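Local coordinates for protein L-lactate dehydrogenase (Trichomonas vaginalis, PDB 4UUL) that catalyses NADH-dependent interconversion of 2-oxoacids and 2-hydroxyacids as a lactate dehydrogenase of the LDH/MDH superfamily, and may also act on malate, at residues B[28-33]-B[80-85]; B[4-9]-B[34-39]; B[122-127]-B[253-258]; B[20-25]-B[59-64]. The protein carries 1 engineered substitution. All blocks are in the same frame, centred on the assembly; numbering follows the deposited sequence.

In the fold
Contacts 1, 2 and 3 all reach the parallel sheet of the NAD-binding Rossmann domain, where strands 5-10, 82-85 and 124-127 are successive neighbours; contact 1 touches both others, which stay about 7 Å apart at their nearest atoms. The centre of contact 1 lies about 6 Å from that of contact 2 and about 8 Å from that of contact 3. Contact 4 sits on helix 15-25, its centre about 10 Å from that of contact 2, while contact 3 brings in helix 242-257. No cofactor is bound, but the site is close: nearest side-chain atoms are about 4 Å apart between Leu126 of contact 3 and Leu154, an NADH-contacting residue, and likewise between Phe84 of contact 1 and Ile128, another.

Contact 1 of 4, residues B[28-33]-B[80-85]; sequences ELYGDR and IDCAFL
The backbones carrying Leu29 to Phe84 and Tyr30 to Cys82 stay apart: the nearest CA atoms, Leu29 CA and Cys82 CA, are separated by 10.9 Å. Segment 28-33 is irregular and closes with a type II' turn from Tyr30 to Arg33, in which Arg33 N bonds Tyr30 O at 3.1 Å and Gly31 takes the positive phi (66°) of the first inner position. Segment 80-85 runs into strand 82-85. Leu29 and Phe84 reach toward each other tip to tip, Leu29 CD2 standing 4.0 Å from Phe84 CZ at the ring edge. This loop, connecting helix 15-25 to strand 35-40 in the Rossmann domain, lays its side chains against strand 82-85; Met252 of helix 242-257 also packs on Phe84. Tyr30 presents its hydroxyl end to Cys82, with Tyr30 OH 3.6 Å from Cys82 SG. The sulfur lies 82° off the ring normal, an edge-on sulfur-aromatic contact. Arg33 and Asp81 feel each other as charges only: Arg33 NH2 to Asp81 OD2 is 4.4 Å. A water accepts from Arg33 NH1 and donates weakly to Asp81 OD1. Their stronger partners lie outside, Glu3 O for Arg33 NE, and the backbone N of His6 and the ammonium of Lys120 for Asp81.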
loop_
_atom_site.group_PDB
_atom_site.type_symbol
_atom_site.label_atom_id
_atom_site.label_comp_id
_atom_site.label_asym_id
_atom_site.label_seq_id
_atom_site.Cartn_x
_atom_site.Cartn_y
_atom_site.Cartn_z
ATOM N N GLU B 28 -1.919 1.376 -9.992
ATOM C CA GLU B 28 -2.416 0.010 -9.959
ATOM C C GLU B 28 -3.861 -0.140 -10.424
ATOM O O GLU B 28 -4.240 -1.214 -10.870
ATOM C CB GLU B 28 -2.294 -0.552 -8.552
ATOM C CG GLU B 28 -3.114 -1.817 -8.297
ATOM C CD GLU B 28 -2.687 -2.992 -9.160
ATOM O OE1 GLU B 28 -1.550 -2.971 -9.723
ATOM O OE2 GLU B 28 -3.502 -3.951 -9.242
ATOM N N LEU B 29 -4.657 0.913 -10.339
ATOM C CA LEU B 29 -6.085 0.788 -10.657
ATOM C C LEU B 29 -6.334 1.066 -12.146
ATOM O O LEU B 29 -6.969 0.266 -12.813
ATOM C CB LEU B 29 -6.857 1.771 -9.804
ATOM C CG LEU B 29 -8.368 1.765 -10.026
ATOM C CD1 LEU B 29 -8.981 0.406 -9.785
ATOM C CD2 LEU B 29 -9.070 2.758 -9.101
ATOM N N TYR B 30 -5.838 2.186 -12.653
ATOM C CA TYR B 30 -6.167 2.690 -13.989
ATOM C C TYR B 30 -5.036 2.496 -15.010
ATOM O O TYR B 30 -5.082 3.030 -16.118
ATOM C CB TYR B 30 -6.526 4.178 -13.893
ATOM C CG TYR B 30 -8.001 4.416 -13.636
ATOM C CD1 TYR B 30 -8.907 4.398 -14.663
ATOM C CD2 TYR B 30 -8.458 4.685 -12.353
ATOM C CE1 TYR B 30 -10.243 4.655 -14.443
ATOM C CE2 TYR B 30 -9.804 4.892 -12.109
ATOM C CZ TYR B 30 -10.690 4.928 -13.176
ATOM O OH TYR B 30 -12.007 5.192 -12.936
ATOM N N GLY B 31 -4.023 1.728 -14.641
ATOM C CA GLY B 31 -3.005 1.403 -15.621
ATOM C C GLY B 31 -2.207 2.615 -16.073
ATOM O O GLY B 31 -1.740 3.378 -15.234
ATOM N N ASP B 32 -2.041 2.788 -17.373
ATOM C CA ASP B 32 -1.278 3.919 -17.864
ATOM C C ASP B 32 -1.981 5.269 -17.708
ATOM O O ASP B 32 -1.367 6.309 -17.895
ATOM C CB ASP B 32 -0.926 3.724 -19.348
ATOM C CG ASP B 32 0.060 2.604 -19.578
ATOM O OD1 ASP B 32 0.662 2.107 -18.616
ATOM O OD2 ASP B 32 0.228 2.218 -20.733
ATOM N N ARG B 33 -3.272 5.257 -17.416
ATOM C CA ARG B 33 -4.036 6.485 -17.332
ATOM C C ARG B 33 -3.757 7.214 -16.014
ATOM O O ARG B 33 -3.623 6.575 -14.974
ATOM C CB ARG B 33 -5.513 6.147 -17.436
ATOM C CG ARG B 33 -6.408 7.360 -17.490
ATOM C CD ARG B 33 -7.847 6.952 -17.764
ATOM N NE ARG B 33 -8.709 8.130 -17.794
ATOM C CZ ARG B 33 -10.028 8.090 -17.739
ATOM N NH1 ARG B 33 -10.635 6.919 -17.655
ATOM N NH2 ARG B 33 -10.715 9.222 -17.740
ATOM N N ILE B 80 -16.776 12.949 -10.773
ATOM C CA ILE B 80 -16.020 11.736 -10.505
ATOM C C ILE B 80 -16.393 10.585 -11.431
ATOM O O ILE B 80 -17.552 10.450 -11.822
ATOM C CB ILE B 80 -16.052 11.332 -9.019
ATOM C CG1 ILE B 80 -17.486 11.029 -8.554
ATOM C CG2 ILE B 80 -15.375 12.422 -8.181
ATOM C CD1 ILE B 80 -17.521 10.348 -7.222
ATOM N N ASP B 81 -15.410 9.730 -11.725
ATOM C CA ASP B 81 -15.560 8.494 -12.501
ATOM C C ASP B 81 -15.819 7.251 -11.624
ATOM O O ASP B 81 -16.478 6.317 -12.029
ATOM C CB ASP B 81 -14.295 8.244 -13.311
ATOM C CG ASP B 81 -14.097 9.301 -14.382
ATOM O OD1 ASP B 81 -14.837 9.282 -15.378
ATOM O OD2 ASP B 81 -13.217 10.140 -14.208
ATOM N N CYS B 82 -15.261 7.249 -10.431
ATOM C CA CYS B 82 -15.527 6.165 -9.483
ATOM C C CYS B 82 -15.371 6.654 -8.028
ATOM O O CYS B 82 -14.787 7.722 -7.789
ATOM C CB CYS B 82 -14.727 4.882 -9.768
ATOM S SG CYS B 82 -12.967 5.030 -9.449
ATOM N N ALA B 83 -15.920 5.887 -7.085
ATOM C CA ALA B 83 -15.891 6.251 -5.712
ATOM C C ALA B 83 -15.721 5.038 -4.849
ATOM O O ALA B 83 -16.343 3.990 -5.043
ATOM C CB ALA B 83 -17.217 6.933 -5.317
ATOM N N PHE B 84 -14.875 5.203 -3.831
ATOM C CA PHE B 84 -14.680 4.236 -2.754
ATOM C C PHE B 84 -15.333 4.849 -1.509
ATOM O O PHE B 84 -14.772 5.765 -0.885
ATOM C CB PHE B 84 -13.199 3.991 -2.527
ATOM C CG PHE B 84 -12.511 3.307 -3.675
ATOM C CD1 PHE B 84 -12.011 4.030 -4.755
ATOM C CD2 PHE B 84 -12.356 1.931 -3.669
ATOM C CE1 PHE B 84 -11.376 3.401 -5.786
ATOM C CE2 PHE B 84 -11.685 1.311 -4.740
ATOM C CZ PHE B 84 -11.202 2.065 -5.779
ATOM N N LEU B 85 -16.537 4.345 -1.180
ATOM C CA LEU B 85 -17.297 4.894 -0.035
ATOM C C LEU B 85 -16.871 4.107 1.198
ATOM O O LEU B 85 -17.509 3.115 1.609
ATOM C CB LEU B 85 -18.793 4.831 -0.284
ATOM C CG LEU B 85 -19.295 5.646 -1.440
ATOM C CD1 LEU B 85 -20.790 5.618 -1.473
ATOM C CD2 LEU B 85 -18.786 7.071 -1.543
HETATM O O HOH W 1 -13.513 7.161 -17.143
#

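Contact 2 of 4, residues B[4-9]-B[34-39]; sequences AAHVLI and QVYLHL
His6 and Tyr36 are paired across neighbouring parallel strands, 5-9 and 35-39, whose axes approach to 4.6 Å at 26°. Five backbone bonds zip them together, from Ala5 N to Gln34 O through to Ile9 N to His38 O. These strands flank helix 15-25 in the first beta-alpha-beta unit of the Rossmann fold, a right-handed crossover in this family.

The side chain of His6 makes the one side-chain hydrogen bond between the strands. Its CB lies 3.7 Å from His38 NE2, and CG, set beside the backbone N (chi1 -77°), lies 3.6 Å from the same nitrogen. ND1 then meets His38 NE2 at 2.8 Å in a hydrogen bond. CE1 comes within 3.5 Å of Tyr36 CG, while NE2 and CD2 lie against Tyr36 CB. That CB stands over the centre of the imidazole, 3.7 Å from the ring centroid, in a CH-pi contact. The phenol ring itself is slid aside, its plane only 20° from that of His6, so the rings barely overlap. His6 and His38 instead meet rim to rim.

On the other face Val7 CB touches Leu37 CD2 at 4.0 Å, and Ile9 and Leu39 lie side by side, Leu39 close to Ala12, a probable NAD-binding residue.

The imidazole-imidazole bond needs one donor and one acceptor, and His38 ND1 is also bonded, to Ala75 O. His38 is thus gripped through both ring nitrogens, which fixes its rotation, and simultaneous protonation of both facing nitrogens would probably be disfavoured.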
loop_
_atom_site.group_PDB
_atom_site.type_symbol
_atom_site.label_atom_id
_atom_site.label_comp_id
_atom_site.label_asym_id
_atom_site.label_seq_id
_atom_site.Cartn_x
_atom_site.Cartn_y
_atom_site.Cartn_z
ATOM N N ALA B 4 -7.417 12.555 -17.105
ATOM C CA ALA B 4 -7.242 11.785 -15.899
ATOM C C ALA B 4 -8.603 11.289 -15.407
ATOM O O ALA B 4 -9.612 11.971 -15.525
ATOM C CB ALA B 4 -6.625 12.588 -14.825
ATOM N N ALA B 5 -8.592 10.116 -14.803
ATOM C CA ALA B 5 -9.767 9.586 -14.154
ATOM C C ALA B 5 -9.882 10.188 -12.767
ATOM O O ALA B 5 -8.918 10.247 -12.025
ATOM C CB ALA B 5 -9.627 8.064 -14.051
ATOM N N HIS B 6 -11.091 10.618 -12.409
ATOM C CA HIS B 6 -11.341 11.234 -11.130
ATOM C C HIS B 6 -11.903 10.232 -10.147
ATOM O O HIS B 6 -12.971 9.649 -10.364
ATOM C CB HIS B 6 -12.251 12.456 -11.304
ATOM C CG HIS B 6 -11.521 13.634 -11.849
ATOM N ND1 HIS B 6 -11.363 14.815 -11.158
ATOM C CD2 HIS B 6 -10.886 13.806 -13.038
ATOM C CE1 HIS B 6 -10.623 15.653 -11.883
ATOM N NE2 HIS B 6 -10.341 15.065 -13.032
ATOM N N VAL B 7 -11.203 10.031 -9.035
ATOM C CA VAL B 7 -11.502 8.984 -8.073
ATOM C C VAL B 7 -11.738 9.588 -6.715
ATOM O O VAL B 7 -10.874 10.250 -6.170
ATOM C CB VAL B 7 -10.282 8.012 -7.976
ATOM C CG1 VAL B 7 -10.564 6.939 -6.939
ATOM C CG2 VAL B 7 -9.928 7.434 -9.337
ATOM N N LEU B 8 -12.909 9.309 -6.151
ATOM C CA LEU B 8 -13.252 9.761 -4.804
ATOM C C LEU B 8 -12.944 8.660 -3.780
ATOM O O LEU B 8 -13.274 7.495 -3.975
ATOM C CB LEU B 8 -14.738 10.093 -4.720
ATOM C CG LEU B 8 -15.312 10.323 -3.327
ATOM C CD1 LEU B 8 -14.671 11.520 -2.607
ATOM C CD2 LEU B 8 -16.805 10.487 -3.385
ATOM N N ILE B 9 -12.338 9.057 -2.664
ATOM C CA ILE B 9 -12.213 8.236 -1.467
ATOM C C ILE B 9 -12.792 9.021 -0.301
ATOM O O ILE B 9 -12.348 10.123 -0.032
ATOM C CB ILE B 9 -10.736 7.867 -1.154
ATOM C CG1 ILE B 9 -10.091 7.166 -2.359
ATOM C CG2 ILE B 9 -10.666 7.025 0.101
ATOM C CD1 ILE B 9 -8.565 7.057 -2.221
ATOM N N GLN B 34 -3.669 8.539 -16.045
ATOM C CA GLN B 34 -3.511 9.270 -14.798
ATOM C C GLN B 34 -4.781 9.297 -13.961
ATOM O O GLN B 34 -5.893 9.116 -14.504
ATOM C CB GLN B 34 -3.066 10.682 -15.054
ATOM C CG GLN B 34 -1.651 10.806 -15.593
ATOM C CD GLN B 34 -1.163 12.203 -15.463
ATOM O OE1 GLN B 34 -1.770 13.138 -16.006
ATOM N NE2 GLN B 34 -0.067 12.374 -14.737
ATOM N N VAL B 35 -4.595 9.558 -12.667
ATOM C CA VAL B 35 -5.689 9.670 -11.736
ATOM C C VAL B 35 -5.625 11.018 -11.030
ATOM O O VAL B 35 -4.552 11.586 -10.820
ATOM C CB VAL B 35 -5.684 8.520 -10.713
ATOM C CG1 VAL B 35 -5.919 7.213 -11.412
ATOM C CG2 VAL B 35 -4.409 8.527 -9.871
ATOM N N TYR B 36 -6.807 11.525 -10.706
ATOM C CA TYR B 36 -6.970 12.739 -9.932
ATOM C C TYR B 36 -7.819 12.358 -8.704
ATOM O O TYR B 36 -8.936 11.854 -8.872
ATOM C CB TYR B 36 -7.649 13.871 -10.730
ATOM C CG TYR B 36 -7.751 15.151 -9.951
ATOM C CD1 TYR B 36 -8.732 15.311 -8.979
ATOM C CD2 TYR B 36 -6.926 16.227 -10.225
ATOM C CE1 TYR B 36 -8.877 16.487 -8.281
ATOM C CE2 TYR B 36 -7.063 17.422 -9.534
ATOM C CZ TYR B 36 -8.031 17.533 -8.543
ATOM O OH TYR B 36 -8.159 18.712 -7.850
ATOM N N LEU B 37 -7.252 12.486 -7.495
ATOM C CA LEU B 37 -7.900 11.976 -6.265
ATOM C C LEU B 37 -8.715 13.064 -5.599
ATOM O O LEU B 37 -8.228 14.137 -5.312
ATOM C CB LEU B 37 -6.855 11.423 -5.293
ATOM C CG LEU B 37 -6.033 10.239 -5.818
ATOM C CD1 LEU B 37 -5.025 9.853 -4.784
ATOM C CD2 LEU B 37 -6.930 9.127 -6.152
ATOM N N HIS B 38 -9.972 12.743 -5.343
ATOM C CA HIS B 38 -10.849 13.566 -4.492
ATOM C C HIS B 38 -10.881 12.886 -3.131
ATOM O O HIS B 38 -11.276 11.723 -3.025
ATOM C CB HIS B 38 -12.237 13.636 -5.074
ATOM C CG HIS B 38 -12.316 14.291 -6.412
ATOM N ND1 HIS B 38 -13.063 15.425 -6.634
ATOM C CD2 HIS B 38 -11.811 13.947 -7.624
ATOM C CE1 HIS B 38 -12.991 15.763 -7.912
ATOM N NE2 HIS B 38 -12.218 14.899 -8.533
ATOM N N LEU B 39 -10.380 13.589 -2.111
ATOM C CA LEU B 39 -10.143 13.017 -0.793
ATOM C C LEU B 39 -11.019 13.743 0.207
ATOM O O LEU B 39 -10.769 14.912 0.540
ATOM C CB LEU B 39 -8.657 13.143 -0.438
ATOM C CG LEU B 39 -7.718 12.505 -1.455
ATOM C CD1 LEU B 39 -6.291 12.870 -1.162
ATOM C CD2 LEU B 39 -7.834 10.993 -1.409
#

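Contact 3 of 4, residues B[122-127]-B[253-258]; sequences SVKVLV and KAWLFG
Trp255 and Lys124 bury the most surface here, joining strand 124-127 of the Rossmann sheet to the end of helix 242-257, which belongs to the C-terminal alpha/beta part of the chain. Helix and strand run nearly antiparallel, at 161°, with short-segment axes 10.2 Å apart; the indole and the lysine chain fill that separation.

Trp255 CG is anti to the backbone N (chi1 -164°), and the ring reaches the strand. Lys124 lies over one face of it. Lys124 CB sits 3.6 Å from the centroid of the six-membered ring, almost on its normal, in a CH-pi contact. From there the extended aliphatic chain passes across the indole, bringing Lys124 CE to 3.6 Å from Trp255 NE1. At the ring edge Trp255 CH2 meets Val125 O at 3.3 Å, so the outer rim of the indole abuts the strand backbone. Leu256 adds a smaller apolar touch, its CD2 lying 4.0 Å from Lys124 CD.

Leu126, against the same rim, also adjoins Leu154, which contacts NADH in other models of this protein, and the packing therefore borders the coenzyme region. The lysine tip is held by several oxygens: Gly295 O takes a hydrogen bond, and a water links NZ to Leu256 O. Lys124 NZ donates to Trp255 O at 2.7 Å, approaching from above the carbonyl plane, 44° out of it.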
loop_
_atom_site.group_PDB
_atom_site.type_symbol
_atom_site.label_atom_id
_atom_site.label_comp_id
_atom_site.label_asym_id
_atom_site.label_seq_id
_atom_site.Cartn_x
_atom_site.Cartn_y
_atom_site.Cartn_z
ATOM N N SER B 122 -21.779 8.032 -15.378
ATOM C CA SER B 122 -21.090 6.759 -15.523
ATOM C C SER B 122 -20.375 6.311 -14.266
ATOM O O SER B 122 -19.714 5.273 -14.250
ATOM C CB SER B 122 -20.100 6.837 -16.666
ATOM O OG SER B 122 -19.292 7.992 -16.518
ATOM N N VAL B 123 -20.515 7.071 -13.191
ATOM C CA VAL B 123 -19.747 6.779 -11.976
ATOM C C VAL B 123 -19.944 5.339 -11.487
ATOM O O VAL B 123 -21.067 4.837 -11.447
ATOM C CB VAL B 123 -20.088 7.801 -10.822
ATOM C CG1 VAL B 123 -21.554 7.673 -10.385
ATOM C CG2 VAL B 123 -19.140 7.720 -9.624
ATOM N N LYS B 124 -18.869 4.709 -11.042
ATOM C CA LYS B 124 -18.930 3.414 -10.404
ATOM C C LYS B 124 -18.658 3.591 -8.897
ATOM O O LYS B 124 -17.550 3.959 -8.480
ATOM C CB LYS B 124 -17.930 2.428 -11.058
ATOM C CG LYS B 124 -18.345 2.106 -12.491
ATOM C CD LYS B 124 -17.531 1.096 -13.224
ATOM C CE LYS B 124 -18.337 0.610 -14.431
ATOM N NZ LYS B 124 -17.695 -0.444 -15.114
ATOM N N VAL B 125 -19.667 3.294 -8.105
ATOM C CA VAL B 125 -19.686 3.540 -6.688
ATOM C C VAL B 125 -19.563 2.196 -5.967
ATOM O O VAL B 125 -20.441 1.352 -6.041
ATOM C CB VAL B 125 -21.005 4.215 -6.250
ATOM C CG1 VAL B 125 -21.006 4.514 -4.768
ATOM C CG2 VAL B 125 -21.255 5.447 -7.082
ATOM N N LEU B 126 -18.439 2.023 -5.271
ATOM C CA LEU B 126 -18.155 0.858 -4.462
ATOM C C LEU B 126 -18.339 1.199 -2.989
ATOM O O LEU B 126 -17.598 2.007 -2.424
ATOM C CB LEU B 126 -16.740 0.386 -4.708
ATOM C CG LEU B 126 -16.283 -0.800 -3.859
ATOM C CD1 LEU B 126 -17.231 -2.002 -3.967
ATOM C CD2 LEU B 126 -14.873 -1.213 -4.236
ATOM N N VAL B 127 -19.329 0.581 -2.369
ATOM C CA VAL B 127 -19.653 0.829 -0.968
ATOM C C VAL B 127 -18.927 -0.166 -0.089
ATOM O O VAL B 127 -19.047 -1.388 -0.241
ATOM C CB VAL B 127 -21.172 0.748 -0.746
ATOM C CG1 VAL B 127 -21.497 1.074 0.688
ATOM C CG2 VAL B 127 -21.871 1.668 -1.712
ATOM N N LYS B 253 -10.956 -2.628 -9.936
ATOM C CA LYS B 253 -10.236 -2.878 -11.165
ATOM C C LYS B 253 -10.984 -3.867 -12.059
ATOM O O LYS B 253 -11.067 -3.682 -13.284
ATOM C CB LYS B 253 -8.824 -3.378 -10.814
ATOM C CG LYS B 253 -7.879 -3.407 -12.011
ATOM C CD LYS B 253 -6.515 -3.892 -11.609
ATOM C CE LYS B 253 -5.546 -3.830 -12.760
ATOM N NZ LYS B 253 -4.166 -4.057 -12.245
ATOM N N ALA B 254 -11.550 -4.906 -11.448
ATOM C CA ALA B 254 -12.374 -5.852 -12.193
ATOM C C ALA B 254 -13.619 -5.149 -12.779
ATOM O O ALA B 254 -13.975 -5.383 -13.931
ATOM C CB ALA B 254 -12.819 -6.970 -11.308
ATOM N N TRP B 255 -14.265 -4.314 -11.984
ATOM C CA TRP B 255 -15.456 -3.584 -12.416
ATOM C C TRP B 255 -15.162 -2.661 -13.583
ATOM O O TRP B 255 -15.985 -2.477 -14.488
ATOM C CB TRP B 255 -16.033 -2.803 -11.233
ATOM C CG TRP B 255 -17.418 -2.318 -11.390
ATOM C CD1 TRP B 255 -18.303 -2.586 -12.393
ATOM C CD2 TRP B 255 -18.104 -1.481 -10.448
ATOM N NE1 TRP B 255 -19.498 -1.939 -12.125
ATOM C CE2 TRP B 255 -19.412 -1.297 -10.931
ATOM C CE3 TRP B 255 -17.733 -0.887 -9.238
ATOM C CZ2 TRP B 255 -20.352 -0.548 -10.233
ATOM C CZ3 TRP B 255 -18.660 -0.130 -8.540
ATOM C CH2 TRP B 255 -19.969 0.026 -9.045
ATOM N N LEU B 256 -13.984 -2.046 -13.575
ATOM C CA LEU B 256 -13.637 -1.087 -14.594
ATOM C C LEU B 256 -13.269 -1.757 -15.918
ATOM O O LEU B 256 -13.679 -1.246 -16.969
ATOM C CB LEU B 256 -12.489 -0.182 -14.132
ATOM C CG LEU B 256 -12.823 0.904 -13.123
ATOM C CD1 LEU B 256 -11.564 1.484 -12.493
ATOM C CD2 LEU B 256 -13.640 2.013 -13.742
ATOM N N PHE B 257 -12.510 -2.866 -15.869
ATOM C CA PHE B 257 -11.818 -3.409 -17.054
ATOM C C PHE B 257 -12.100 -4.865 -17.356
ATOM O O PHE B 257 -11.668 -5.370 -18.398
ATOM C CB PHE B 257 -10.302 -3.189 -16.957
ATOM C CG PHE B 257 -9.937 -1.756 -16.724
ATOM C CD1 PHE B 257 -10.155 -0.818 -17.718
ATOM C CD2 PHE B 257 -9.420 -1.339 -15.511
ATOM C CE1 PHE B 257 -9.876 0.497 -17.515
ATOM C CE2 PHE B 257 -9.117 0.006 -15.318
ATOM C CZ PHE B 257 -9.347 0.900 -16.321
ATOM N N GLY B 258 -12.869 -5.530 -16.497
ATOM C CA GLY B 258 -13.238 -6.912 -16.748
ATOM C C GLY B 258 -12.448 -7.922 -15.960
ATOM O O GLY B 258 -11.343 -7.652 -15.502
HETATM O O HOH W 2 -15.806 0.674 -17.068
#

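Contact 4 of 4, residues B[20-25]-B[59-64]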
loop_
_atom_site.group_PDB
_atom_site.type_symbol
_atom_site.label_atom_id
_atom_site.label_comp_id
_atom_site.label_asym_id
_atom_site.label_seq_id
_atom_site.Cartn_x
_atom_site.Cartn_y
_atom_site.Cartn_z
ATOM N N LEU B 20 -5.086 3.155 0.318
ATOM C CA LEU B 20 -5.782 3.170 -0.950
ATOM C C LEU B 20 -5.347 4.302 -1.870
ATOM O O LEU B 20 -5.159 4.108 -3.070
ATOM C CB LEU B 20 -7.273 3.236 -0.645
ATOM C CG LEU B 20 -8.281 3.158 -1.737
ATOM C CD1 LEU B 20 -8.156 1.843 -2.532
ATOM C CD2 LEU B 20 -9.705 3.320 -1.127
ATOM N N SER B 21 -5.242 5.487 -1.315
ATOM C CA SER B 21 -4.812 6.618 -2.117
ATOM C C SER B 21 -3.436 6.404 -2.712
ATOM O O SER B 21 -3.251 6.653 -3.890
ATOM C CB SER B 21 -4.858 7.919 -1.315
ATOM O OG SER B 21 -3.992 7.873 -0.190
ATOM N N HIS B 22 -2.494 5.921 -1.913
ATOM C CA HIS B 22 -1.168 5.682 -2.463
ATOM C C HIS B 22 -1.151 4.562 -3.512
ATOM O O HIS B 22 -0.489 4.661 -4.540
ATOM C CB HIS B 22 -0.176 5.368 -1.341
ATOM C CG HIS B 22 0.315 6.561 -0.581
ATOM N ND1 HIS B 22 -0.360 7.111 0.477
ATOM C CD2 HIS B 22 1.438 7.312 -0.735
ATOM C CE1 HIS B 22 0.312 8.167 0.917
ATOM N NE2 HIS B 22 1.394 8.307 0.193
ATOM N N TRP B 23 -1.933 3.532 -3.262
ATOM C CA TRP B 23 -1.966 2.388 -4.147
ATOM C C TRP B 23 -2.530 2.815 -5.487
ATOM O O TRP B 23 -1.972 2.517 -6.537
ATOM C CB TRP B 23 -2.777 1.277 -3.501
ATOM C CG TRP B 23 -2.392 -0.147 -3.910
ATOM C CD1 TRP B 23 -1.694 -0.520 -5.015
ATOM C CD2 TRP B 23 -2.630 -1.359 -3.170
ATOM N NE1 TRP B 23 -1.556 -1.894 -5.062
ATOM C CE2 TRP B 23 -2.098 -2.429 -3.925
ATOM C CE3 TRP B 23 -3.236 -1.637 -1.957
ATOM C CZ2 TRP B 23 -2.149 -3.746 -3.491
ATOM C CZ3 TRP B 23 -3.291 -2.949 -1.533
ATOM C CH2 TRP B 23 -2.762 -3.982 -2.299
ATOM N N ILE B 24 -3.615 3.562 -5.460
ATOM C CA ILE B 24 -4.214 4.072 -6.696
ATOM C C ILE B 24 -3.250 5.035 -7.417
ATOM O O ILE B 24 -3.064 4.970 -8.642
ATOM C CB ILE B 24 -5.558 4.751 -6.415
ATOM C CG1 ILE B 24 -6.574 3.671 -5.984
ATOM C CG2 ILE B 24 -6.087 5.459 -7.673
ATOM C CD1 ILE B 24 -7.829 4.194 -5.429
ATOM N N ALA B 25 -2.624 5.932 -6.654
ATOM C CA ALA B 25 -1.712 6.906 -7.245
ATOM C C ALA B 25 -0.492 6.249 -7.885
ATOM O O ALA B 25 0.118 6.846 -8.774
ATOM C CB ALA B 25 -1.278 7.921 -6.248
ATOM N N CYS B 59 5.899 11.174 -3.028
ATOM C CA CYS B 59 6.161 9.990 -3.849
ATOM C C CYS B 59 6.512 10.367 -5.297
ATOM O O CYS B 59 6.946 9.495 -6.033
ATOM C CB CYS B 59 4.944 9.063 -3.842
ATOM S SG CYS B 59 4.679 8.257 -2.250
ATOM N N ALA B 60 6.209 11.589 -5.727
ATOM C CA ALA B 60 6.472 11.997 -7.110
ATOM C C ALA B 60 5.888 10.994 -8.079
ATOM O O ALA B 60 6.512 10.558 -9.033
ATOM C CB ALA B 60 7.986 12.245 -7.337
ATOM N N PHE B 61 4.622 10.632 -7.866
ATOM C CA PHE B 61 3.955 9.613 -8.677
ATOM C C PHE B 61 3.703 10.125 -10.095
ATOM O O PHE B 61 2.962 11.085 -10.254
ATOM C CB PHE B 61 2.591 9.294 -8.067
ATOM C CG PHE B 61 2.613 8.407 -6.863
ATOM C CD1 PHE B 61 3.178 7.147 -6.908
ATOM C CD2 PHE B 61 1.998 8.826 -5.704
ATOM C CE1 PHE B 61 3.101 6.257 -5.806
ATOM C CE2 PHE B 61 1.903 7.952 -4.605
ATOM C CZ PHE B 61 2.454 6.667 -4.672
ATOM N N PRO B 62 4.204 9.421 -11.126
ATOM C CA PRO B 62 3.896 9.892 -12.474
ATOM C C PRO B 62 2.407 9.803 -12.830
ATOM O O PRO B 62 1.914 10.499 -13.720
ATOM C CB PRO B 62 4.729 8.981 -13.394
ATOM C CG PRO B 62 5.193 7.865 -12.535
ATOM C CD PRO B 62 5.212 8.346 -11.128
ATOM N N HIS B 63 1.679 8.904 -12.167
ATOM C CA HIS B 63 0.257 8.707 -12.494
ATOM C C HIS B 63 -0.653 9.705 -11.818
ATOM O O HIS B 63 -1.839 9.740 -12.111
ATOM C CB HIS B 63 -0.236 7.291 -12.145
ATOM C CG HIS B 63 0.391 6.206 -12.944
ATOM N ND1 HIS B 63 1.592 5.626 -12.617
ATOM C CD2 HIS B 63 -0.047 5.558 -14.047
ATOM C CE1 HIS B 63 1.869 4.676 -13.483
ATOM N NE2 HIS B 63 0.892 4.610 -14.362
ATOM N N LEU B 64 -0.136 10.477 -10.883
ATOM C CA LEU B 64 -0.968 11.377 -10.110
ATOM C C LEU B 64 -1.051 12.729 -10.764
ATOM O O LEU B 64 -0.120 13.511 -10.719
ATOM C CB LEU B 64 -0.485 11.476 -8.667
ATOM C CG LEU B 64 -1.378 12.264 -7.693
ATOM C CD1 LEU B 64 -2.768 11.671 -7.564
ATOM C CD2 LEU B 64 -0.755 12.306 -6.319
HETATM O O HOH W 3 2.517 6.658 -10.238
#
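Phe61 lays one face of its ring over Ala25, with Ala25 CB only 3.4 Å from Phe61 CD2 and the carbonyl carbon of Ala25 above the ring centre. On the opposite face lies Cys59 CB, displaced toward the rim, so the phenyl is sandwiched between its own loop and the helix. This is the packing of a Rossmann domain's first helix, 15-25, against the connection from helix 46-57 to strand 64-70. At Ala25 the loop comes close, Ala25 CA and Leu64 CA being 5.4 Å apart, and Ala25 CB touches CD1 of Leu64, which ends the type I turn begun by Phe61.

One helical turn earlier, His22 crosses Phe61 at about a right angle. Its edge faces Cys59, His22 CD2 lying 3.7 Å from Cys59 SG, and the sulfur is 89° off the ring normal in a sulfur-aromatic contact. His22 ND1 bonds Tyr18 O. The patch adjoins the second subunit, whose Ala242 packs on His22 and whose Lys246 bonds Cys59 O.

A water ties the helix end to the turn. It donates to Ala25 O at 2.8 Å, accepts from His63 N at 3.1 Å, and lies in the imidazole plane of His63, bonded to ND1.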